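PDB 6V55: adhesion G-protein coupled receptor G6 from Danio rerio, which probably mediates cell adhesion and signalling linked to myelination, as an adhesion G-protein coupled receptor whose extracellular region binds calcium. Local coordinates for residues Y345-L349 against Q401-A405; N567-S571 against S605-V609; S335-P340 against S463-Q469. Residue numbers count along the deposited sequence, not the author numbering.

In the fold
Three contacts lie in different parts of this elongated, multidomain extracellular chain. Contact 1 joins two strands of the SEA domain's five-stranded sheet. Contact 3 pairs the loop leading into strand 342-353 with the disulfide-bonded module that follows this sheet, so contact 1 is nested inside the loop that contact 3 closes; their centres lie about 25 Å apart and their nearest atoms about 8 Å. Contact 2 comes later in sequence, joining a helix end to a hairpin in the probable GAIN domain. Its centre is about 62 Å from that of contact 1 and about 42 Å from that of contact 3. Contacts 1 and 2 thus lie within single domains, the second by inference, whereas contact 3 lies between domains.

Contact 1: Y345-L349 against Q401-A405; sequences YRSTL and QIYLA. Unlike the reference sequence in segment 401-405: Ile-402 (reference Thr).
Leu-349 overlaps the side chains of Tyr-403 and Ala-405 on one face of the sheet, its CB 4.2 Å from Tyr-403 CB and its CD1 4.0 Å from Ala-405 CB. Both segments are regular beta strands (phi near -120°, psi near 135°), antiparallel at 171°, their axes approaching to 4.8 Å. The register sets Ser-347 against Ala-405 and Leu-349 against Tyr-403 as hydrogen-bonded pairs (CA-CA 5.1 Å each), flanking the non-hydrogen-bonded pair Thr-348 and Leu-404 (CA-CA 4.9 Å). Four backbone bonds fix it: Ser-347 N to Ala-405 O, 2.7 Å; Ala-405 N to Ser-347 O, 2.9 Å; Leu-349 N to Tyr-403 O, 3.0 Å; Tyr-403 N to Leu-349 O, 2.9 Å. With chi1 p, Ser-347 OG adds a bond to Ala-405 O at 3.2 Å.

On the face of Thr-348, Leu-404 (chi1 t, chi2 p) brings CD1 within 3.8 Å of Arg-346 CG, and Thr-348 CG2 lies 4.0 Å from CG2 of Ile-402, a Thr in the reference sequence. Tyr-403 OH bonds to Gln-401 OE1, 2.7 Å.

This is the central pairing of a ferredoxin-like SEA sheet: strands 436-445 and 380-392 flank the pair, and helix 361-374 packs on the Leu-349 and Tyr-403 face.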
# COMPACT_ATOMS: atom_id res chain seq x y z
N TYR A 345 -27.24 3.64 7.26
CA TYR A 345 -27.21 5.05 7.63
C TYR A 345 -27.94 5.24 8.96
O TYR A 345 -28.95 4.58 9.20
CB TYR A 345 -27.91 5.90 6.58
CG TYR A 345 -27.30 5.90 5.20
CD1 TYR A 345 -26.36 6.87 4.83
CD2 TYR A 345 -27.67 4.95 4.24
CE1 TYR A 345 -25.81 6.88 3.56
CE2 TYR A 345 -27.12 4.95 2.97
CZ TYR A 345 -26.18 5.92 2.64
OH TYR A 345 -25.63 5.95 1.36
N ARG A 346 -27.44 6.14 9.80
CA ARG A 346 -28.12 6.49 11.05
C ARG A 346 -28.66 7.91 10.94
O ARG A 346 -27.91 8.81 10.54
CB ARG A 346 -27.14 6.38 12.22
CG ARG A 346 -27.69 6.76 13.59
CD ARG A 346 -26.56 6.84 14.64
NE ARG A 346 -25.61 7.87 14.25
CZ ARG A 346 -24.32 7.67 13.97
NH1 ARG A 346 -23.78 6.45 14.07
NH2 ARG A 346 -23.57 8.70 13.58
N SER A 347 -29.94 8.13 11.28
CA SER A 347 -30.52 9.46 11.16
C SER A 347 -31.13 9.94 12.48
O SER A 347 -31.56 9.14 13.32
CB SER A 347 -31.62 9.56 10.08
OG SER A 347 -32.55 8.51 10.20
N THR A 348 -31.16 11.26 12.63
CA THR A 348 -31.78 11.92 13.78
C THR A 348 -32.90 12.80 13.26
O THR A 348 -32.65 13.77 12.54
CB THR A 348 -30.76 12.73 14.58
OG1 THR A 348 -29.86 11.82 15.22
CG2 THR A 348 -31.45 13.58 15.66
N LEU A 349 -34.13 12.45 13.63
CA LEU A 349 -35.32 13.13 13.17
C LEU A 349 -35.89 13.96 14.31
O LEU A 349 -36.06 13.44 15.41
CB LEU A 349 -36.36 12.12 12.68
CG LEU A 349 -35.92 11.25 11.51
CD1 LEU A 349 -36.57 9.87 11.58
CD2 LEU A 349 -36.28 11.93 10.23
N GLN A 401 -40.65 15.83 19.30
CA GLN A 401 -40.18 14.47 19.56
C GLN A 401 -38.91 14.25 18.76
O GLN A 401 -38.84 14.66 17.60
CB GLN A 401 -41.26 13.45 19.19
CG GLN A 401 -42.59 13.61 19.94
CD GLN A 401 -43.63 12.58 19.54
OE1 GLN A 401 -43.30 11.56 18.93
NE2 GLN A 401 -44.89 12.82 19.89
N ILE A 402 -37.90 13.63 19.37
CA ILE A 402 -36.64 13.35 18.70
C ILE A 402 -36.49 11.84 18.59
O ILE A 402 -36.55 11.13 19.61
CB ILE A 402 -35.44 13.99 19.42
CG1 ILE A 402 -35.65 15.50 19.53
CG2 ILE A 402 -34.17 13.73 18.65
CD1 ILE A 402 -34.47 16.28 20.07
N TYR A 403 -36.30 11.36 17.36
CA TYR A 403 -36.23 9.95 17.01
C TYR A 403 -34.85 9.62 16.47
O TYR A 403 -34.22 10.44 15.80
CB TYR A 403 -37.28 9.59 15.95
CG TYR A 403 -38.68 9.48 16.50
CD1 TYR A 403 -39.21 8.25 16.87
CD2 TYR A 403 -39.47 10.61 16.67
CE1 TYR A 403 -40.48 8.14 17.39
CE2 TYR A 403 -40.75 10.52 17.17
CZ TYR A 403 -41.25 9.28 17.53
OH TYR A 403 -42.52 9.18 18.05
N LEU A 404 -34.41 8.40 16.75
CA LEU A 404 -33.18 7.86 16.18
C LEU A 404 -33.54 6.69 15.27
O LEU A 404 -34.19 5.75 15.72
CB LEU A 404 -32.25 7.40 17.30
CG LEU A 404 -30.88 6.87 16.90
CD1 LEU A 404 -30.06 7.96 16.27
CD2 LEU A 404 -30.22 6.35 18.16
N ALA A 405 -33.09 6.74 14.01
CA ALA A 405 -33.55 5.78 13.01
C ALA A 405 -32.40 5.20 12.20
O ALA A 405 -31.47 5.92 11.82
CB ALA A 405 -34.55 6.41 12.04

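Contact 2: N567-S571 against S605-V609; sequences NVMVS and SKNLV
Asn-567 and Val-568 are helical, and from Val-568 to Ser-571 the backbone makes a type I beta turn, with a weak bond from Ser-571 N to Val-568 O (3.3 Å). Ser-605 to Asn-607 form the bend that leads into the extended Leu-608 and Val-609. The segments come nearest at Met-569 and Asn-607, whose CA atoms are 7.0 Å apart, and no hydrogen bond crosses between them.

Met-569 (chi1 m, chi2 t) reaches across: SD lies 3.9 Å from Asn-607 CB and 3.6 Å from Asn-607 O, and CE packs 3.7 Å from Leu-608 CB. Across the bend Ser-605 OG bonds to Leu-608 O at a very short 2.4 Å; Lys-606 NZ bonds to Asn-607 OD1, 2.8 Å.

The helix end is set against a hairpin between strands 600-603 and 608-614, consistent with the helical and beta subdomains of a GAIN fold. Ser-566 of helix 555-568 bonds to Asn-607 N, while Phe-677 of strand 671-677 touches Met-569 and Leu-608.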
# COMPACT_ATOMS: atom_id res chain seq x y z
N ASN A 567 19.00 -16.58 14.80
CA ASN A 567 18.16 -15.41 15.02
C ASN A 567 17.88 -15.17 16.49
O ASN A 567 17.72 -14.01 16.90
CB ASN A 567 16.83 -15.58 14.32
CG ASN A 567 16.92 -15.44 12.84
OD1 ASN A 567 17.97 -15.12 12.29
ND2 ASN A 567 15.81 -15.75 12.16
N VAL A 568 17.81 -16.22 17.32
CA VAL A 568 17.68 -15.94 18.75
C VAL A 568 19.00 -15.49 19.34
O VAL A 568 19.00 -14.89 20.41
CB VAL A 568 17.11 -17.10 19.60
CG1 VAL A 568 15.93 -17.78 18.90
CG2 VAL A 568 18.15 -18.10 20.03
N MET A 569 20.13 -15.68 18.65
CA MET A 569 21.38 -15.13 19.15
C MET A 569 21.49 -13.62 18.98
O MET A 569 22.36 -13.02 19.61
CB MET A 569 22.55 -15.78 18.44
CG MET A 569 22.90 -17.09 19.00
SD MET A 569 24.29 -17.78 18.10
CE MET A 569 23.47 -19.31 17.77
N VAL A 570 20.67 -12.99 18.13
CA VAL A 570 20.77 -11.54 18.00
C VAL A 570 19.65 -10.89 18.79
O VAL A 570 19.44 -9.67 18.70
CB VAL A 570 20.75 -11.06 16.53
CG1 VAL A 570 21.99 -11.54 15.82
CG2 VAL A 570 19.53 -11.52 15.80
N SER A 571 18.95 -11.68 19.61
CA SER A 571 17.95 -11.12 20.50
C SER A 571 18.63 -10.47 21.69
O SER A 571 19.86 -10.52 21.83
CB SER A 571 16.99 -12.21 20.96
OG SER A 571 16.14 -12.54 19.88
N SER A 605 25.15 -19.88 9.11
CA SER A 605 24.19 -18.80 9.33
C SER A 605 25.00 -17.57 9.70
O SER A 605 26.23 -17.59 9.67
CB SER A 605 23.20 -19.18 10.43
OG SER A 605 23.92 -19.36 11.63
N LYS A 606 24.30 -16.49 10.09
CA LYS A 606 24.98 -15.23 10.40
C LYS A 606 25.80 -15.33 11.68
O LYS A 606 26.98 -14.95 11.68
CB LYS A 606 23.96 -14.09 10.46
CG LYS A 606 24.59 -12.68 10.48
CD LYS A 606 23.77 -11.71 11.38
CE LYS A 606 24.58 -10.52 11.91
NZ LYS A 606 25.13 -10.74 13.30
N ASN A 607 25.25 -15.91 12.76
CA ASN A 607 25.99 -16.01 14.02
C ASN A 607 26.35 -17.43 14.45
O ASN A 607 26.80 -17.62 15.59
CB ASN A 607 25.20 -15.36 15.16
CG ASN A 607 24.80 -13.95 14.86
OD1 ASN A 607 25.65 -13.07 14.71
ND2 ASN A 607 23.49 -13.72 14.79
N LEU A 608 26.17 -18.43 13.58
CA LEU A 608 26.32 -19.83 13.97
C LEU A 608 26.66 -20.67 12.76
O LEU A 608 25.89 -20.71 11.79
CB LEU A 608 25.04 -20.37 14.60
CG LEU A 608 25.12 -21.84 15.02
CD1 LEU A 608 26.10 -22.03 16.15
CD2 LEU A 608 23.77 -22.42 15.38
N VAL A 609 27.79 -21.36 12.81
CA VAL A 609 28.12 -22.37 11.80
C VAL A 609 28.39 -23.68 12.52
O VAL A 609 29.06 -23.70 13.56
CB VAL A 609 29.29 -21.92 10.91
CG1 VAL A 609 30.50 -21.44 11.71
CG2 VAL A 609 29.67 -22.99 9.94

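Contact 3: S335-P340 against S463-Q469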
# COMPACT_ATOMS: atom_id res chain seq x y z
N SER A 335 -12.77 -4.61 -2.92
CA SER A 335 -12.39 -3.65 -1.90
C SER A 335 -11.77 -4.34 -0.69
O SER A 335 -12.23 -5.40 -0.25
CB SER A 335 -13.59 -2.84 -1.45
OG SER A 335 -13.16 -1.72 -0.70
N GLY A 336 -10.74 -3.70 -0.12
CA GLY A 336 -10.14 -4.16 1.11
C GLY A 336 -10.97 -3.92 2.35
O GLY A 336 -10.68 -4.50 3.39
N LEU A 337 -11.98 -3.06 2.24
CA LEU A 337 -12.95 -2.83 3.29
C LEU A 337 -14.01 -3.92 3.36
O LEU A 337 -14.73 -4.02 4.36
CB LEU A 337 -13.65 -1.48 3.07
CG LEU A 337 -12.78 -0.22 3.08
CD1 LEU A 337 -13.31 0.81 2.12
CD2 LEU A 337 -12.74 0.37 4.47
N GLY A 338 -14.13 -4.73 2.32
CA GLY A 338 -15.25 -5.64 2.22
C GLY A 338 -16.26 -5.15 1.21
O GLY A 338 -16.24 -4.00 0.76
N CYS A 339 -17.15 -6.07 0.82
CA CYS A 339 -18.22 -5.79 -0.13
C CYS A 339 -19.52 -6.24 0.52
O CYS A 339 -19.97 -7.37 0.28
CB CYS A 339 -18.01 -6.50 -1.46
SG CYS A 339 -16.49 -6.01 -2.36
N PRO A 340 -20.13 -5.41 1.37
CA PRO A 340 -21.38 -5.82 2.02
C PRO A 340 -22.58 -5.68 1.10
O PRO A 340 -22.60 -4.88 0.16
CB PRO A 340 -21.49 -4.85 3.20
CG PRO A 340 -20.85 -3.61 2.69
CD PRO A 340 -19.72 -4.06 1.80
N SER A 463 -13.25 -2.01 8.02
CA SER A 463 -14.33 -2.78 7.40
C SER A 463 -15.65 -2.04 7.46
O SER A 463 -16.01 -1.45 8.48
CB SER A 463 -14.50 -4.13 8.08
OG SER A 463 -13.26 -4.79 8.24
N ARG A 464 -16.42 -2.15 6.37
CA ARG A 464 -17.81 -1.74 6.33
C ARG A 464 -18.65 -2.63 7.26
O ARG A 464 -18.22 -3.72 7.61
CB ARG A 464 -18.31 -1.79 4.87
CG ARG A 464 -17.68 -0.71 3.99
CD ARG A 464 -18.36 -0.57 2.63
NE ARG A 464 -17.45 -0.93 1.54
CZ ARG A 464 -17.04 -0.11 0.57
NH1 ARG A 464 -17.49 1.15 0.51
NH2 ARG A 464 -16.20 -0.55 -0.36
N PRO A 465 -19.80 -2.13 7.74
CA PRO A 465 -20.66 -2.97 8.61
C PRO A 465 -21.19 -4.22 7.92
O PRO A 465 -21.55 -4.20 6.74
CB PRO A 465 -21.82 -2.02 8.96
CG PRO A 465 -21.22 -0.68 8.89
CD PRO A 465 -20.20 -0.71 7.80
N THR A 466 -21.24 -5.31 8.71
CA THR A 466 -21.60 -6.72 8.41
C THR A 466 -20.56 -7.42 7.52
O THR A 466 -20.79 -8.56 7.09
CB THR A 466 -23.00 -6.91 7.80
OG1 THR A 466 -22.97 -6.59 6.41
CG2 THR A 466 -24.09 -6.06 8.53
N VAL A 467 -19.40 -6.82 7.29
CA VAL A 467 -18.28 -7.48 6.61
C VAL A 467 -17.53 -8.33 7.62
O VAL A 467 -17.25 -7.86 8.73
CB VAL A 467 -17.35 -6.43 5.96
CG1 VAL A 467 -15.96 -6.99 5.63
CG2 VAL A 467 -18.00 -5.82 4.74
N THR A 468 -17.24 -9.58 7.27
CA THR A 468 -16.34 -10.43 8.03
C THR A 468 -14.99 -10.49 7.32
O THR A 468 -14.93 -10.74 6.11
CB THR A 468 -16.94 -11.83 8.20
OG1 THR A 468 -18.09 -11.73 9.04
CG2 THR A 468 -15.94 -12.80 8.84
N GLN A 469 -13.91 -10.23 8.07
CA GLN A 469 -12.55 -10.28 7.54
C GLN A 469 -11.81 -11.51 8.04
O GLN A 469 -12.03 -11.96 9.16
CB GLN A 469 -11.76 -9.05 7.94
CG GLN A 469 -12.36 -7.81 7.40
CD GLN A 469 -11.66 -7.35 6.15
OE1 GLN A 469 -10.88 -8.09 5.53
NE2 GLN A 469 -11.95 -6.11 5.76
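Three hydrogen bonds tie the segments together, all accepted by carbonyls of 335-340. Gln-469 NE2 donates to Gly-336 O (3.1 Å), Arg-464 N to Leu-337 O (3.2 Å), and Arg-464 NE, weakly, to Gly-338 O (3.4 Å). Gln-469 NE2 also donates to Ser-463 OG (3.1 Å), itself bonded to Pro-461 O.

The guanidinium of Arg-464 lies with one face under Leu-337 CD1, which is 4.0 Å from its NH2. Pro-340 CG sits 3.8 Å from Arg-464 CB, and Pro-340 CD 3.8 Å from Val-467 CG2. Val-467 CG1 presses to 3.7 Å from Gly-338 CA; a CB there would clash with it, and the phi/psi of 105/165° independently calls for glycine.

A type I turn spans 335-338 and a type II turn 464-467. Cys-339 closes a small disulfide loop with Cys-333, while Asp-71 of the CUB domain bonds to Ser-335 OG and Gly-336 N. This disulfide-containing linker thus sits at an interdomain junction between the CUB domain and, probably, the hormone receptor domain.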